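Local coordinates for AB hydrolase-1 domain-containing protein (Thermoplasma acidophilum DSM 1728, PDB 3BDI) that is of unknown function but belongs to the ABHD14 family of the alpha/beta hydrolase superfamily and is predicted to act as a hydrolase, at residues I9-T14 and R91-A96; N50-I55 and I199-L204; P62-F67 and K84-F89. All blocks are in the same frame, centred on the assembly; numbering follows the deposited sequence.

Contact 1: I9-T14 and R91-A96; sequences IDVNGT and RDYLKA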
ATOM      1  N   ILE A   9       6.719 -10.384 -13.502  0.50  8.76           N
ATOM      2  CA  ILE A   9       7.468  -9.238 -14.058  0.50  8.98           C
ATOM      3  C   ILE A   9       8.911  -9.333 -13.525  0.50  9.30           C
ATOM      4  O   ILE A   9       9.150  -9.820 -12.399  0.50 10.44           O
ATOM      5  CB  ILE A   9       6.778  -7.869 -13.702  0.50  8.80           C
ATOM      6  CG1 ILE A   9       7.366  -6.714 -14.528  0.50  7.01           C
ATOM      7  CG2 ILE A   9       6.772  -7.601 -12.186  0.50 13.34           C
ATOM      8  CD1 ILE A   9       6.501  -5.510 -14.557  0.50  8.08           C
ATOM      9  N   ASP A  10       9.898  -8.929 -14.330  1.00 10.37           N
ATOM     10  CA  ASP A  10      11.237  -8.752 -13.845  1.00 10.20           C
ATOM     11  C   ASP A  10      11.395  -7.374 -13.305  1.00 11.85           C
ATOM     12  O   ASP A  10      11.169  -6.383 -14.027  1.00 12.99           O
ATOM     13  CB  ASP A  10      12.267  -8.942 -14.945  1.00 12.02           C
ATOM     14  CG  ASP A  10      13.714  -8.820 -14.398  1.00 14.39           C
ATOM     15  OD1 ASP A  10      14.122  -9.733 -13.669  1.00 26.88           O
ATOM     16  OD2 ASP A  10      14.365  -7.831 -14.675  1.00 29.77           O
ATOM     17  N   VAL A  11      11.807  -7.275 -12.040  1.00  9.56           N
ATOM     18  CA  VAL A  11      12.159  -6.013 -11.410  1.00 10.78           C
ATOM     19  C   VAL A  11      13.654  -6.078 -11.106  1.00 10.57           C
ATOM     20  O   VAL A  11      14.104  -6.642 -10.108  1.00  9.95           O
ATOM     21  CB  VAL A  11      11.294  -5.711 -10.159  1.00  9.95           C
ATOM     22  CG1 VAL A  11      11.634  -4.303  -9.630  1.00 11.43           C
ATOM     23  CG2 VAL A  11       9.798  -5.830 -10.516  1.00 11.99           C
ATOM     24  N   ASN A  12      14.461  -5.538 -12.016  1.00 10.73           N
ATOM     25  CA  ASN A  12      15.919  -5.518 -11.886  1.00 11.50           C
ATOM     26  C   ASN A  12      16.511  -6.828 -11.443  1.00  9.77           C
ATOM     27  O   ASN A  12      17.397  -6.869 -10.603  1.00 11.97           O
ATOM     28  CB  ASN A  12      16.381  -4.360 -11.007  1.00 11.13           C
ATOM     29  CG  ASN A  12      16.106  -3.035 -11.647  1.00 18.59           C
ATOM     30  OD1 ASN A  12      16.441  -2.829 -12.823  1.00 19.50           O
ATOM     31  ND2 ASN A  12      15.479  -2.142 -10.929  1.00 21.66           N
ATOM     32  N   GLY A  13      16.043  -7.909 -12.044  1.00 10.16           N
ATOM     33  CA  GLY A  13      16.644  -9.219 -11.825  1.00 10.24           C
ATOM     34  C   GLY A  13      15.888 -10.104 -10.837  1.00 12.80           C
ATOM     35  O   GLY A  13      16.224 -11.273 -10.671  1.00 14.76           O
ATOM     36  N   THR A  14      14.856  -9.554 -10.213  1.00  9.93           N
ATOM     37  CA  THR A  14      14.018 -10.320  -9.282  1.00  8.93           C
ATOM     38  C   THR A  14      12.693 -10.624  -9.938  1.00  9.01           C
ATOM     39  O   THR A  14      12.000  -9.693 -10.409  1.00 10.12           O
ATOM     40  CB  THR A  14      13.815  -9.544  -7.981  1.00 10.51           C
ATOM     41  OG1 THR A  14      15.082  -9.404  -7.338  1.00 10.98           O
ATOM     42  CG2 THR A  14      12.861 -10.289  -7.008  1.00 10.59           C
ATOM     43  N   ARG A  91       9.643   2.091  -5.960  0.50 10.47           N
ATOM     44  CA  ARG A  91      10.045   2.951  -7.086  0.50 11.17           C
ATOM     45  C   ARG A  91      10.316   2.131  -8.349  0.50 10.79           C
ATOM     46  O   ARG A  91       9.805   2.432  -9.426  0.50 12.43           O
ATOM     47  CB  ARG A  91      11.282   3.736  -6.713  0.50 12.13           C
ATOM     48  CG  ARG A  91      11.706   4.714  -7.788  0.50 13.07           C
ATOM     49  CD  ARG A  91      12.984   5.368  -7.408  0.50 18.63           C
ATOM     50  NE  ARG A  91      14.161   4.625  -7.855  0.50 23.86           N
ATOM     51  CZ  ARG A  91      14.874   3.772  -7.128  0.50 21.26           C
ATOM     52  NH1 ARG A  91      14.545   3.453  -5.887  0.50 34.17           N
ATOM     53  NH2 ARG A  91      15.940   3.214  -7.664  0.50 28.10           N
ATOM     54  N   ASP A  92      11.131   1.090  -8.194  1.00  9.90           N
ATOM     55  CA  ASP A  92      11.545   0.258  -9.339  1.00 11.68           C
ATOM     56  C   ASP A  92      10.400  -0.538  -9.934  1.00 10.31           C
ATOM     57  O   ASP A  92      10.350  -0.790 -11.128  1.00 10.82           O
ATOM     58  CB  ASP A  92      12.692  -0.667  -8.917  1.00 11.67           C
ATOM     59  CG  ASP A  92      14.010   0.080  -8.647  1.00 12.02           C
ATOM     60  OD1 ASP A  92      14.059   1.311  -8.881  1.00 14.01           O
ATOM     61  OD2 ASP A  92      14.959  -0.527  -8.106  1.00 11.73           O
ATOM     62  N   TYR A  93       9.489  -0.983  -9.061  1.00 10.41           N
ATOM     63  CA  TYR A  93       8.297  -1.738  -9.445  1.00 11.48           C
ATOM     64  C   TYR A  93       7.335  -0.871 -10.257  1.00  9.57           C
ATOM     65  O   TYR A  93       6.846  -1.308 -11.287  1.00 10.75           O
ATOM     66  CB  TYR A  93       7.608  -2.261  -8.174  1.00 10.41           C
ATOM     67  CG  TYR A  93       6.274  -2.910  -8.433  1.00  9.58           C
ATOM     68  CD1 TYR A  93       6.168  -4.130  -9.056  1.00  9.18           C
ATOM     69  CD2 TYR A  93       5.097  -2.226  -8.093  1.00  9.78           C
ATOM     70  CE1 TYR A  93       4.944  -4.680  -9.273  1.00  8.44           C
ATOM     71  CE2 TYR A  93       3.870  -2.774  -8.292  1.00  9.84           C
ATOM     72  CZ  TYR A  93       3.774  -4.004  -8.928  1.00  7.90           C
ATOM     73  OH  TYR A  93       2.547  -4.573  -9.168  1.00 10.16           O
ATOM     74  N   LEU A  94       7.114   0.366  -9.814  1.00 10.90           N
ATOM     75  CA  LEU A  94       6.307   1.265 -10.604  1.00 11.45           C
ATOM     76  C   LEU A  94       6.960   1.531 -11.967  1.00 12.30           C
ATOM     77  O   LEU A  94       6.294   1.446 -12.994  1.00 12.54           O
ATOM     78  CB  LEU A  94       6.058   2.550  -9.830  1.00 12.15           C
ATOM     79  CG  LEU A  94       5.164   2.471  -8.584  1.00 14.01           C
ATOM     80  CD1 LEU A  94       5.116   3.832  -7.897  1.00 16.41           C
ATOM     81  CD2 LEU A  94       3.746   1.995  -8.954  1.00 13.66           C
ATOM     82  N   LYS A  95       8.273   1.764 -11.978  1.00 14.60           N
ATOM     83  CA  LYS A  95       9.010   2.013 -13.230  1.00 14.27           C
ATOM     84  C   LYS A  95       8.907   0.823 -14.159  1.00 12.92           C
ATOM     85  O   LYS A  95       8.704   0.973 -15.361  1.00 14.34           O
ATOM     86  CB  LYS A  95      10.477   2.324 -12.936  1.00 14.84           C
ATOM     87  CG  LYS A  95      11.342   2.606 -14.174  1.00 20.47           C
ATOM     88  CD  LYS A  95      12.757   3.034 -13.798  1.00 23.47           C
ATOM     89  N   ALA A  96       9.016  -0.395 -13.621  1.00 11.13           N
ATOM     90  CA  ALA A  96       8.920  -1.582 -14.460  1.00 11.60           C
ATOM     91  C   ALA A  96       7.583  -1.718 -15.164  1.00 11.77           C
ATOM     92  O   ALA A  96       7.490  -2.295 -16.231  1.00 13.93           O
ATOM     93  CB  ALA A  96       9.222  -2.856 -13.634  1.00 12.02           C
TER

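Contact 2: N50-I55 and I199-L204; sequences NNYSKI and ITVDFL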
ATOM      1  N   ASN A  50     -11.610  -4.591  -8.721  1.00 10.68           N
ATOM      2  CA  ASN A  50     -12.845  -4.082  -9.324  1.00 10.13           C
ATOM      3  C   ASN A  50     -13.259  -2.779  -8.658  1.00 10.80           C
ATOM      4  O   ASN A  50     -13.659  -1.841  -9.356  1.00 13.02           O
ATOM      5  CB  ASN A  50     -13.975  -5.095  -9.317  1.00 10.38           C
ATOM      6  CG  ASN A  50     -13.769  -6.191 -10.290  1.00 14.20           C
ATOM      7  OD1 ASN A  50     -13.588  -5.934 -11.492  1.00 14.28           O
ATOM      8  ND2 ASN A  50     -13.799  -7.441  -9.806  1.00 15.52           N
ATOM      9  N   ASN A  51     -13.217  -2.689  -7.348  1.00 11.65           N
ATOM     10  CA  ASN A  51     -13.674  -1.461  -6.685  1.00 12.66           C
ATOM     11  C   ASN A  51     -12.845  -0.211  -6.993  1.00 14.22           C
ATOM     12  O   ASN A  51     -13.391   0.912  -7.095  1.00 15.44           O
ATOM     13  CB  ASN A  51     -13.791  -1.667  -5.171  1.00 14.65           C
ATOM     14  CG  ASN A  51     -15.053  -2.408  -4.797  1.00 13.83           C
ATOM     15  OD1 ASN A  51     -16.155  -1.918  -5.066  1.00 17.16           O
ATOM     16  ND2 ASN A  51     -14.917  -3.483  -4.061  1.00 15.43           N
ATOM     17  N   TYR A  52     -11.531  -0.353  -7.121  1.00 13.00           N
ATOM     18  CA  TYR A  52     -10.698   0.800  -7.485  1.00 13.25           C
ATOM     19  C   TYR A  52     -10.683   1.078  -8.952  1.00 14.46           C
ATOM     20  O   TYR A  52     -10.586   2.248  -9.354  1.00 14.42           O
ATOM     21  CB  TYR A  52      -9.295   0.678  -6.930  1.00 11.45           C
ATOM     22  CG  TYR A  52      -9.194   0.575  -5.425  1.00 11.53           C
ATOM     23  CD1 TYR A  52     -10.204   1.061  -4.567  1.00 10.70           C
ATOM     24  CD2 TYR A  52      -8.086  -0.026  -4.801  1.00 11.01           C
ATOM     25  CE1 TYR A  52     -10.108   0.930  -3.214  1.00 10.77           C
ATOM     26  CE2 TYR A  52      -7.980  -0.121  -3.430  1.00 12.31           C
ATOM     27  CZ  TYR A  52      -9.007   0.341  -2.617  1.00  9.95           C
ATOM     28  OH  TYR A  52      -8.848   0.181  -1.275  1.00 11.58           O
ATOM     29  N   SER A  53     -10.834   0.050  -9.779  1.00 11.99           N
ATOM     30  CA  SER A  53     -10.938   0.236 -11.217  1.00 12.42           C
ATOM     31  C   SER A  53     -12.190   1.023 -11.611  1.00 14.07           C
ATOM     32  O   SER A  53     -12.192   1.773 -12.580  1.00 16.52           O
ATOM     33  CB  SER A  53     -10.922  -1.123 -11.916  1.00 13.88           C
ATOM     34  OG  SER A  53     -10.880  -0.952 -13.294  1.00 17.36           O
ATOM     35  N   LYS A  54     -13.276   0.817 -10.873  1.00 13.41           N
ATOM     36  CA  LYS A  54     -14.551   1.436 -11.199  1.00 15.93           C
ATOM     37  C   LYS A  54     -14.539   2.931 -10.928  1.00 13.77           C
ATOM     38  O   LYS A  54     -15.471   3.614 -11.413  1.00 16.04           O
ATOM     39  CB  LYS A  54     -15.673   0.754 -10.412  1.00 16.70           C
ATOM     40  CG  LYS A  54     -16.152  -0.504 -11.095  1.00 21.94           C
ATOM     41  CD  LYS A  54     -17.078  -1.335 -10.199  1.00 24.21           C
ATOM     42  CE  LYS A  54     -17.750  -2.415 -11.037  1.00 30.37           C
ATOM     43  NZ  LYS A  54     -18.739  -3.208 -10.230  1.00 33.03           N
ATOM     44  N   ILE A  55     -13.566   3.433 -10.168  1.00 15.03           N
ATOM     45  CA  ILE A  55     -13.384   4.892  -9.954  1.00 13.89           C
ATOM     46  C   ILE A  55     -12.174   5.402 -10.767  1.00 16.16           C
ATOM     47  O   ILE A  55     -11.598   6.429 -10.424  1.00 17.46           O
ATOM     48  CB  ILE A  55     -13.327   5.310  -8.430  1.00 16.61           C
ATOM     49  CG1 ILE A  55     -12.191   4.630  -7.676  1.00 14.21           C
ATOM     50  CG2 ILE A  55     -14.677   4.970  -7.749  1.00 19.67           C
ATOM     51  CD1 ILE A  55     -11.856   5.207  -6.322  1.00 15.00           C
ATOM     52  N   ILE A 199     -14.648   3.383   2.801  1.00 11.30           N
ATOM     53  CA  ILE A 199     -13.758   4.436   3.278  1.00 11.68           C
ATOM     54  C   ILE A 199     -12.654   4.721   2.245  1.00 10.72           C
ATOM     55  O   ILE A 199     -12.341   5.889   1.940  1.00 12.27           O
ATOM     56  CB  ILE A 199     -13.129   4.072   4.640  1.00 14.20           C
ATOM     57  CG1 ILE A 199     -14.190   4.076   5.740  1.00 15.01           C
ATOM     58  CG2 ILE A 199     -11.933   5.009   4.983  1.00 19.52           C
ATOM     59  CD1 ILE A 199     -13.717   3.216   6.919  1.00 20.96           C
ATOM     60  N   THR A 200     -12.014   3.678   1.687  1.00 10.91           N
ATOM     61  CA  THR A 200     -10.919   3.897   0.763  1.00  8.87           C
ATOM     62  C   THR A 200     -11.398   4.458  -0.571  1.00  9.57           C
ATOM     63  O   THR A 200     -10.765   5.329  -1.134  1.00  9.75           O
ATOM     64  CB  THR A 200     -10.024   2.670   0.553  1.00 10.18           C
ATOM     65  OG1 THR A 200     -10.816   1.565   0.059  1.00 11.23           O
ATOM     66  CG2 THR A 200      -9.228   2.327   1.859  1.00 12.84           C
ATOM     67  N   VAL A 201     -12.543   4.007  -1.067  1.00  9.62           N
ATOM     68  CA  VAL A 201     -13.118   4.576  -2.270  1.00  8.32           C
ATOM     69  C   VAL A 201     -13.461   6.058  -2.060  1.00  8.84           C
ATOM     70  O   VAL A 201     -13.224   6.891  -2.938  1.00 10.09           O
ATOM     71  CB  VAL A 201     -14.337   3.760  -2.759  1.00 10.55           C
ATOM     72  CG1 VAL A 201     -15.162   4.532  -3.815  1.00 12.59           C
ATOM     73  CG2 VAL A 201     -13.874   2.410  -3.319  1.00 11.11           C
ATOM     74  N   ASP A 202     -14.053   6.388  -0.912  1.00  9.81           N
ATOM     75  CA  ASP A 202     -14.388   7.779  -0.658  1.00 10.93           C
ATOM     76  C   ASP A 202     -13.115   8.660  -0.655  1.00 10.95           C
ATOM     77  O   ASP A 202     -13.086   9.749  -1.250  1.00 11.36           O
ATOM     78  CB  ASP A 202     -15.100   7.892   0.662  1.00 11.43           C
ATOM     79  CG  ASP A 202     -15.559   9.258   0.928  1.00 19.29           C
ATOM     80  OD1 ASP A 202     -16.555   9.707   0.293  1.00 18.64           O
ATOM     81  OD2 ASP A 202     -14.886   9.894   1.721  1.00 19.54           O
ATOM     82  N   PHE A 203     -12.041   8.208   0.009  1.00  9.01           N
ATOM     83  CA  PHE A 203     -10.795   8.915  -0.002  1.00  8.26           C
ATOM     84  C   PHE A 203     -10.246   9.126  -1.405  1.00 10.07           C
ATOM     85  O   PHE A 203      -9.833  10.205  -1.789  1.00 10.39           O
ATOM     86  CB  PHE A 203      -9.773   8.157   0.868  1.00  9.95           C
ATOM     87  CG  PHE A 203      -8.373   8.706   0.803  1.00  9.72           C
ATOM     88  CD1 PHE A 203      -8.007   9.844   1.501  1.00  9.46           C
ATOM     89  CD2 PHE A 203      -7.382   8.072   0.083  1.00  9.72           C
ATOM     90  CE1 PHE A 203      -6.738  10.316   1.412  1.00 10.85           C
ATOM     91  CE2 PHE A 203      -6.111   8.554   0.025  1.00 12.27           C
ATOM     92  CZ  PHE A 203      -5.800   9.676   0.697  1.00 10.69           C
ATOM     93  N   LEU A 204     -10.218   8.049  -2.195  1.00  8.64           N
ATOM     94  CA  LEU A 204      -9.651   8.128  -3.533  1.00 10.58           C
ATOM     95  C   LEU A 204     -10.487   9.013  -4.438  1.00  9.88           C
ATOM     96  O   LEU A 204      -9.937   9.736  -5.302  1.00 11.97           O
ATOM     97  CB  LEU A 204      -9.510   6.718  -4.143  1.00 12.64           C
ATOM     98  CG  LEU A 204      -8.508   5.832  -3.472  1.00 13.79           C
ATOM     99  CD1 LEU A 204      -8.571   4.348  -3.962  1.00 17.81           C
ATOM    100  CD2 LEU A 204      -7.062   6.354  -3.705  1.00 15.31           C
TER

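Contact 3: P62-F67 and K84-F89; sequences PDYPGF and KHAAEF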
ATOM      1  N   PRO A  62       1.794  -6.414  -6.243  1.00  8.25           N
ATOM      2  CA  PRO A  62       2.808  -7.485  -6.260  1.00  7.25           C
ATOM      3  C   PRO A  62       2.890  -8.260  -4.959  1.00  8.17           C
ATOM      4  O   PRO A  62       2.481  -7.775  -3.898  1.00  8.21           O
ATOM      5  CB  PRO A  62       4.096  -6.710  -6.446  1.00  8.08           C
ATOM      6  CG  PRO A  62       3.859  -5.431  -5.714  1.00  7.51           C
ATOM      7  CD  PRO A  62       2.356  -5.134  -5.779  1.00  7.91           C
ATOM      8  N   ASP A  63       3.464  -9.459  -5.047  1.00  7.47           N
ATOM      9  CA  ASP A  63       3.998 -10.150  -3.859  1.00  7.01           C
ATOM     10  C   ASP A  63       5.391  -9.576  -3.631  1.00  7.30           C
ATOM     11  O   ASP A  63       6.206  -9.506  -4.574  1.00  8.97           O
ATOM     12  CB  ASP A  63       4.044 -11.642  -4.028  1.00  7.75           C
ATOM     13  CG  ASP A  63       2.669 -12.283  -4.061  1.00  7.99           C
ATOM     14  OD1 ASP A  63       1.664 -11.612  -3.794  1.00  8.05           O
ATOM     15  OD2 ASP A  63       2.619 -13.500  -4.375  1.00  8.31           O
ATOM     16  N   TYR A  64       5.651  -9.095  -2.423  1.00  8.23           N
ATOM     17  CA  TYR A  64       6.948  -8.508  -2.087  1.00  8.14           C
ATOM     18  C   TYR A  64       8.012  -9.598  -2.274  1.00  8.54           C
ATOM     19  O   TYR A  64       7.779 -10.730  -1.912  1.00  9.06           O
ATOM     20  CB  TYR A  64       6.964  -7.945  -0.653  1.00  8.22           C
ATOM     21  CG  TYR A  64       8.167  -7.011  -0.463  1.00  8.81           C
ATOM     22  CD1 TYR A  64       8.145  -5.718  -0.952  1.00  7.43           C
ATOM     23  CD2 TYR A  64       9.353  -7.514   0.001  1.00  8.74           C
ATOM     24  CE1 TYR A  64       9.244  -4.946  -0.938  1.00  9.93           C
ATOM     25  CE2 TYR A  64      10.489  -6.725   0.019  1.00  8.80           C
ATOM     26  CZ  TYR A  64      10.420  -5.435  -0.411  1.00  7.87           C
ATOM     27  OH  TYR A  64      11.500  -4.627  -0.463  1.00 10.19           O
ATOM     28  N   PRO A  65       9.199  -9.257  -2.814  1.00  7.60           N
ATOM     29  CA  PRO A  65      10.270 -10.267  -2.883  1.00  7.81           C
ATOM     30  C   PRO A  65      10.477 -11.035  -1.584  1.00  9.04           C
ATOM     31  O   PRO A  65      10.585 -10.428  -0.537  1.00  8.73           O
ATOM     32  CB  PRO A  65      11.501  -9.428  -3.289  1.00  9.21           C
ATOM     33  CG  PRO A  65      10.892  -8.320  -4.141  1.00  8.42           C
ATOM     34  CD  PRO A  65       9.610  -7.971  -3.451  1.00  8.27           C
ATOM     35  N   GLY A  66      10.524 -12.358  -1.677  1.00  8.43           N
ATOM     36  CA  GLY A  66      10.635 -13.177  -0.508  1.00  7.36           C
ATOM     37  C   GLY A  66       9.334 -13.627   0.088  1.00  8.42           C
ATOM     38  O   GLY A  66       9.351 -14.465   1.015  1.00  9.87           O
ATOM     39  N   PHE A  67       8.205 -13.183  -0.469  1.00  7.84           N
ATOM     40  CA  PHE A  67       6.863 -13.469   0.047  1.00  8.11           C
ATOM     41  C   PHE A  67       6.023 -14.016  -1.097  1.00  8.14           C
ATOM     42  O   PHE A  67       6.292 -13.769  -2.271  1.00  9.18           O
ATOM     43  CB  PHE A  67       6.191 -12.191   0.582  1.00  7.96           C
ATOM     44  CG  PHE A  67       6.838 -11.669   1.825  1.00  8.56           C
ATOM     45  CD1 PHE A  67       8.016 -10.917   1.773  1.00  9.88           C
ATOM     46  CD2 PHE A  67       6.290 -11.955   3.059  1.00  8.60           C
ATOM     47  CE1 PHE A  67       8.586 -10.446   2.916  1.00 10.40           C
ATOM     48  CE2 PHE A  67       6.886 -11.474   4.198  1.00  8.86           C
ATOM     49  CZ  PHE A  67       8.054 -10.770   4.120  1.00 10.64           C
ATOM     50  N   LYS A  84      14.682   0.967   3.570  1.00 17.12           N
ATOM     51  CA  LYS A  84      15.079   1.672   2.350  1.00 15.52           C
ATOM     52  C   LYS A  84      15.137   0.706   1.146  1.00 14.48           C
ATOM     53  O   LYS A  84      14.932   1.155   0.055  1.00 15.80           O
ATOM     54  CB  LYS A  84      16.357   2.492   2.547  1.00 19.52           C
ATOM     55  CG  LYS A  84      16.123   3.725   3.438  1.00 22.67           C
ATOM     56  CD  LYS A  84      17.310   4.689   3.445  1.00 22.60           C
ATOM     57  N   HIS A  85      15.387  -0.585   1.349  1.00 13.34           N
ATOM     58  CA  HIS A  85      15.284  -1.560   0.256  1.00 13.22           C
ATOM     59  C   HIS A  85      13.882  -1.609  -0.311  1.00 12.46           C
ATOM     60  O   HIS A  85      13.704  -1.813  -1.516  1.00 11.04           O
ATOM     61  CB  HIS A  85      15.590  -2.984   0.723  1.00 16.57           C
ATOM     62  CG  HIS A  85      17.034  -3.317   0.758  1.00 20.15           C
ATOM     63  ND1 HIS A  85      17.491  -4.608   0.931  1.00 24.64           N
ATOM     64  CD2 HIS A  85      18.126  -2.541   0.583  1.00 20.85           C
ATOM     65  CE1 HIS A  85      18.814  -4.601   0.908  1.00 32.80           C
ATOM     66  NE2 HIS A  85      19.224  -3.360   0.701  1.00 23.59           N
ATOM     67  N   ALA A  86      12.882  -1.479   0.563  1.00 12.38           N
ATOM     68  CA  ALA A  86      11.507  -1.507   0.118  1.00 11.42           C
ATOM     69  C   ALA A  86      11.104  -0.245  -0.629  1.00 11.14           C
ATOM     70  O   ALA A  86      10.314  -0.319  -1.539  1.00 12.55           O
ATOM     71  CB  ALA A  86      10.572  -1.730   1.286  1.00 12.80           C
ATOM     72  N   ALA A  87      11.656   0.911  -0.266  1.00 11.40           N
ATOM     73  CA  ALA A  87      11.411   2.116  -1.069  1.00 11.41           C
ATOM     74  C   ALA A  87      11.969   1.987  -2.481  1.00 10.19           C
ATOM     75  O   ALA A  87      11.350   2.401  -3.468  1.00 12.39           O
ATOM     76  CB  ALA A  87      12.011   3.375  -0.337  1.00 12.40           C
ATOM     77  N   GLU A  88      13.187   1.447  -2.574  0.50 10.06           N
ATOM     78  CA  GLU A  88      13.783   1.107  -3.881  0.50 10.25           C
ATOM     79  C   GLU A  88      12.861   0.176  -4.647  0.50  9.42           C
ATOM     80  O   GLU A  88      12.546   0.420  -5.808  0.50  8.85           O
ATOM     81  CB  GLU A  88      15.158   0.449  -3.729  0.50 11.41           C
ATOM     82  CG  GLU A  88      16.234   1.349  -3.167  0.50 10.38           C
ATOM     83  CD  GLU A  88      16.365   2.611  -3.927  0.50 13.95           C
ATOM     84  OE1 GLU A  88      16.555   2.580  -5.175  0.50 17.96           O
ATOM     85  OE2 GLU A  88      16.307   3.645  -3.253  0.50 19.72           O
ATOM     86  N   PHE A  89      12.381  -0.870  -3.975  1.00 10.11           N
ATOM     87  CA  PHE A  89      11.473  -1.799  -4.636  1.00  9.62           C
ATOM     88  C   PHE A  89      10.265  -1.086  -5.203  1.00  9.45           C
ATOM     89  O   PHE A  89       9.911  -1.281  -6.353  1.00  9.68           O
ATOM     90  CB  PHE A  89      10.992  -2.914  -3.730  1.00  9.75           C
ATOM     91  CG  PHE A  89      10.064  -3.831  -4.439  1.00  9.07           C
ATOM     92  CD1 PHE A  89      10.511  -4.692  -5.397  1.00  9.84           C
ATOM     93  CD2 PHE A  89       8.699  -3.769  -4.192  1.00 10.78           C
ATOM     94  CE1 PHE A  89       9.608  -5.474  -6.103  1.00  9.92           C
ATOM     95  CE2 PHE A  89       7.822  -4.559  -4.874  1.00  9.59           C
ATOM     96  CZ  PHE A  89       8.298  -5.412  -5.825  1.00 10.20           C
TER

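Contact 1: I9-T14 and R91-A96
Val-11, Asn-12 and Asp-92 meet where the tip of a beta hairpin leans on a helix. Strand 9-11 runs against the helical segment 91-96 at 135°, the two axes approaching to 8.5 Å. Asp-92 can be traced outward. Its CB lies 3.9 Å from Val-11 CG1, an apolar touch. From there CG stands anti to the carbonyl carbon (chi1 -69°), on the side of Asn-12 and 3.5 Å from its ND2. At the tip, OD2 is 3.3 Å from that same ND2, and the amide and carboxylate planes are nearly perpendicular, 86° apart. OD1 lies 2.9 Å from Arg-91 NH2 in a salt bridge of charge alone, well out of the guanidinium plane with no N-H pointing at it. Carboxylate and amide have a firmer partner in Tyr-76, whose hydroxyl is hydrogen-bonded to Asp-92 OD2 and to Asn-12 ND2, so a single phenol links the turn to the helix.

Below this polar layer the contact is hydrophobic. Val-11 splits its methyls: CG1 takes the Asp-92 side, while CG2 comes to the edge of the Tyr-93 ring, near its plane, 4.3 Å from CD1. The same CG2 also touches the methyl of Ala-96. Two residues back along the strand, in one of its two conformers, Ile-9 brings CD1 to Ala-96 CB. The Tyr-93 hydroxyl is hydrogen-bonded to Gln-18 on the next strand.

The turn is braced from within, since Asp-10 OD2 accepts from Gly-13 N in an Asx motif. Paired backbone bonds between Val-11 and Thr-14 frame a type I' turn with Asn-Gly at its centre, the classic two-residue connection of a tight beta hairpin, here joining the outermost strand 5-11 of an alpha/beta hydrolase sheet to its antiparallel neighbour 14-21.

Contact 2: N50-I55 and I199-L204
Between segments 50-55 and 199-204 the nearest CA atoms are those of Tyr-52 and Val-201, 6.9 Å apart. The Tyr-52 side chain bridges the gap. Its hydroxyl donates to Thr-200 OG1 over 2.8 Å, with the acceptor lying in the plane of the ring at its edge. Thr-200 presents that oxygen by setting OG1 between its own backbone N and carbonyl carbon (chi1 58°). From there OG1 is also hydrogen-bonded to the carbonyl of Phe-196, one turn back, so the buried hydroxyl pair is relayed into the helix backbone.

The ring itself is gripped by carbon. Leu-204, crossing the tyrosine at about a right angle, lays CD1 over one face in a CH-pi contact, 3.9 Å from the ring centroid and displaced toward the CD1-CE1 rim. Val-201 CG2 sits at the ring edge, 4.0 Å from Tyr-52 CE1. Three residues on from Tyr-52, Ile-55 closes the outer side: its CD1 reaches Leu-204 CB at 3.5 Å, and its CG2 meets Val-201 CG1 at 4.0 Å. Beneath them, Tyr-52 and Leu-204 both rest on Ile-30 of strand 28-33.

Such a pairing of the helix following strand 28-33 with the C-terminal helix, both laid on one face of the sheet, is characteristic of the alpha/beta hydrolase fold.

Contact 3: P62-F67 and K84-F89
Tyr-64 and Phe-89 each hold CG anti to the backbone N (chi1 -164° and 180°), and the two side chains slide past each other in opposite directions from the loop and the helix. Their rings meet obliquely, planes at 68°, with Tyr-64 CE1 3.5 Å from Phe-89 CD2. Beyond the phenylalanine, the tyrosine passes on to Ala-86, where OH lies 3.2 Å from Ala-86 CA and 3.5 Å from its CB. That hydroxyl is satisfied by the carbonyl of Tyr-76, which fixes the far end of the ring.

Pro-65 fills the angle between the two rings. Its CD stands 3.4 Å above the Tyr-64 plane, over the ring centre, and at the same time faces Phe-89 in a CH-pi contact, 3.8 Å from that centroid. Pro-65 and Gly-66 take the central positions of a type II turn from Tyr-64 to Phe-67, closed by the bond from Phe-67 N to Tyr-64 O. This Asp-Tyr-Pro-Gly-Phe loop follows strand 57-62, where many alpha/beta hydrolases carry a similar Asp-x-Pro-Gly-x loop; here it packs against the helix before strand 102-107, which leads into the probable nucleophile elbow.

Pro-62 completes the enclosure, its CG near the plane of the Phe-89 ring at the edge, 4.1 Å from CE2. An alanine at Phe-89 would probably open a gap between the two prolines and Tyr-64, leaving the Pro-65 ring without its aromatic partner on the helix. The phenylalanine also packs edge-to-face with Tyr-76 and touches Val-16 of strand 14-21.

How the contacts relate
From the N terminus, the chain first lays down the hairpin tip 9-14, then the helical segment 50-55, then the loop 62-67. Contact 3 is the first to close, after only 16 intervening residues, when helix 83-96 begins; about two turns later the same helix closes contact 1 on the hairpin. Contact 2, opened at 50-55, waits 143 residues for the C-terminal helix. Contact 3 therefore lies within both longer loops, while contacts 1 and 2 cross. Contacts 1 and 3 touch, Val-11 CG1 lying 4.2 Å from Phe-89 CE1, and unite hairpin, loop and helix; contact 2, its centre about 25 Å from that of contact 1, ties helix 48-53 to the C-terminal helix 193-205.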